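Local coordinates for chemotaxis signal transduction protein (Thermoanaerobacter tengcongensis, PDB 2QDL) that probably serves as a scaffolding protein of bacterial chemotaxis, coupling the histidine kinase CheA to chemoreceptors in the signalling array, at residues Phe49-Ile54 and Leu66-Gly71. Numbering follows the deposited sequence.
Sequences FIEGII and LKKRFG
F49, the residue just before strand 50-56, comes against the short helix 66-70 at K68, their CA atoms 4.8 Å apart; from there the strand runs away from the helix. It is hydrogen-bonded to strand 59-65, F49 with D65 and G52 with V63, and carries a classic beta bulge, with E51 and G52 both opposite V63. The helix starts right after D65, whose OD1 accepts a bond from K68 N.

The F49 ring carries most of the contact. With CG set between the backbone N and carbonyl carbon (chi1 71°), the ring lies alongside R69, both side chains pointing the same way. R69 covers one ring face along its length: CD sits over the centre, 3.7 Å from the centroid, as a CH-pi contact. The guanidinium follows in a flat, offset stack, planes 2° apart, and its CZ, 4.1 Å from the centroid, makes a cation-pi pair. The bend at chi2 (52°) turns the arginine chain along the ring. Its polar end is also hydrogen-bonded, NE to the carbonyl O of L144 and NH2 to that of E146, which should fix the plane on which F49 rests. Were F49 replaced by alanine, the guanidinium would probably lose its stacking partner and a gap would open beside the arginine chain.

At the base, K68 CB packs 3.7 Å from F49 CA. The lysine then extends past F49 to E51, where NZ meets the syn lone pair of OE1 in a 2.9 Å salt bridge at the protein surface.

Strands 50-56 and 59-65 form an antiparallel beta-hairpin, and the helical turn 66-70, which follows directly, packs against the start of its first strand in the beta-barrel architecture of the CheW-like domain.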
loop_
_atom_site.group_PDB
_atom_site.type_symbol
_atom_site.label_atom_id
_atom_site.label_comp_id
_atom_site.label_asym_id
_atom_site.label_seq_id
_atom_site.Cartn_x
_atom_site.Cartn_y
_atom_site.Cartn_z
ATOM N N PHE A 49 10.947 1.235 9.889
ATOM C CA PHE A 49 9.750 1.175 9.030
ATOM C C PHE A 49 9.225 -0.250 8.853
ATOM O O PHE A 49 8.092 -0.433 8.432
ATOM C CB PHE A 49 9.974 1.870 7.671
ATOM C CG PHE A 49 10.890 1.132 6.755
ATOM C CD1 PHE A 49 12.228 1.510 6.634
ATOM C CD2 PHE A 49 10.435 0.064 5.994
ATOM C CE1 PHE A 49 13.095 0.823 5.771
ATOM C CE2 PHE A 49 11.307 -0.625 5.139
ATOM C CZ PHE A 49 12.643 -0.239 5.038
ATOM N N ILE A 50 10.060 -1.255 9.166
ATOM C CA ILE A 50 9.596 -2.638 9.294
ATOM C C ILE A 50 9.014 -2.848 10.684
ATOM O O ILE A 50 9.737 -3.129 11.650
ATOM C CB ILE A 50 10.697 -3.678 9.052
ATOM C CG1 ILE A 50 11.530 -3.333 7.803
ATOM C CG2 ILE A 50 10.080 -5.099 8.989
ATOM C CD1 ILE A 50 10.956 -3.861 6.524
ATOM N N GLU A 51 7.699 -2.706 10.786
ATOM C CA GLU A 51 7.053 -2.772 12.088
ATOM C C GLU A 51 7.259 -4.129 12.729
ATOM O O GLU A 51 7.327 -4.240 13.952
ATOM C CB GLU A 51 5.550 -2.483 11.970
ATOM C CG GLU A 51 4.880 -2.247 13.334
ATOM C CD GLU A 51 5.456 -1.029 14.068
ATOM O OE1 GLU A 51 5.911 -0.084 13.383
ATOM O OE2 GLU A 51 5.435 -1.022 15.323
ATOM N N GLY A 52 7.312 -5.173 11.896
ATOM C CA GLY A 52 7.458 -6.517 12.395
ATOM C C GLY A 52 6.828 -7.553 11.520
ATOM O O GLY A 52 6.749 -7.399 10.308
ATOM N N ILE A 53 6.368 -8.621 12.141
ATOM C CA ILE A 53 5.773 -9.676 11.390
ATOM C C ILE A 53 4.440 -10.100 11.961
ATOM O O ILE A 53 4.167 -9.914 13.142
ATOM C CB ILE A 53 6.758 -10.893 11.211
ATOM C CG1 ILE A 53 7.913 -10.515 10.289
ATOM C CG2 ILE A 53 6.059 -12.044 10.543
ATOM C CD1 ILE A 53 9.041 -11.515 10.308
ATOM N N ILE A 54 3.603 -10.646 11.090
ATOM C CA ILE A 54 2.373 -11.318 11.503
ATOM C C ILE A 54 2.414 -12.796 11.069
ATOM O O ILE A 54 3.072 -13.181 10.096
ATOM C CB ILE A 54 1.083 -10.614 10.968
ATOM C CG1 ILE A 54 1.110 -10.491 9.431
ATOM C CG2 ILE A 54 0.881 -9.255 11.670
ATOM C CD1 ILE A 54 -0.257 -10.224 8.822
ATOM N N LEU A 66 3.951 2.287 6.475
ATOM C CA LEU A 66 4.115 3.215 5.331
ATOM C C LEU A 66 4.450 4.647 5.736
ATOM O O LEU A 66 5.197 5.325 5.036
ATOM C CB LEU A 66 2.865 3.214 4.424
ATOM C CG LEU A 66 2.483 1.885 3.761
ATOM C CD1 LEU A 66 1.200 2.049 2.941
ATOM C CD2 LEU A 66 3.633 1.345 2.872
ATOM N N LYS A 67 3.896 5.122 6.846
ATOM C CA LYS A 67 4.209 6.473 7.343
ATOM C C LYS A 67 5.682 6.610 7.672
ATOM O O LYS A 67 6.287 7.628 7.333
ATOM C CB LYS A 67 3.380 6.826 8.563
ATOM C CG LYS A 67 1.875 6.945 8.299
ATOM C CD LYS A 67 1.160 7.102 9.624
ATOM C CE LYS A 67 -0.274 6.662 9.504
ATOM N NZ LYS A 67 -0.961 6.567 10.823
ATOM N N LYS A 68 6.261 5.564 8.277
ATOM C CA LYS A 68 7.688 5.533 8.593
ATOM C C LYS A 68 8.534 5.362 7.329
ATOM O O LYS A 68 9.613 5.971 7.189
ATOM C CB LYS A 68 7.991 4.412 9.580
ATOM C CG LYS A 68 7.253 4.534 10.872
ATOM C CD LYS A 68 7.699 3.437 11.865
ATOM C CE LYS A 68 6.846 3.494 13.095
ATOM N NZ LYS A 68 7.243 2.435 14.018
ATOM N N ARG A 69 8.030 4.566 6.395
ATOM C CA ARG A 69 8.686 4.417 5.094
ATOM C C ARG A 69 8.679 5.718 4.269
ATOM O O ARG A 69 9.697 6.068 3.649
ATOM C CB ARG A 69 8.033 3.268 4.306
ATOM C CG ARG A 69 8.741 2.886 3.039
ATOM C CD ARG A 69 10.239 2.633 3.325
ATOM N NE ARG A 69 10.893 1.736 2.375
ATOM C CZ ARG A 69 12.186 1.813 2.068
ATOM N NH1 ARG A 69 12.946 2.734 2.632
ATOM N NH2 ARG A 69 12.722 0.965 1.214
ATOM N N PHE A 70 7.538 6.424 4.266
ATOM C CA PHE A 70 7.373 7.644 3.472
ATOM C C PHE A 70 7.761 8.950 4.204
ATOM O O PHE A 70 8.025 9.948 3.571
ATOM C CB PHE A 70 5.922 7.759 2.961
ATOM C CG PHE A 70 5.447 6.589 2.141
ATOM C CD1 PHE A 70 6.346 5.744 1.492
ATOM C CD2 PHE A 70 4.083 6.333 2.016
ATOM C CE1 PHE A 70 5.899 4.696 0.747
ATOM C CE2 PHE A 70 3.634 5.261 1.269
ATOM C CZ PHE A 70 4.550 4.448 0.610
ATOM N N GLY A 71 7.754 8.934 5.536
ATOM C CA GLY A 71 8.009 10.123 6.364
ATOM C C GLY A 71 6.763 10.958 6.591
ATOM O O GLY A 71 6.818 12.172 6.622
#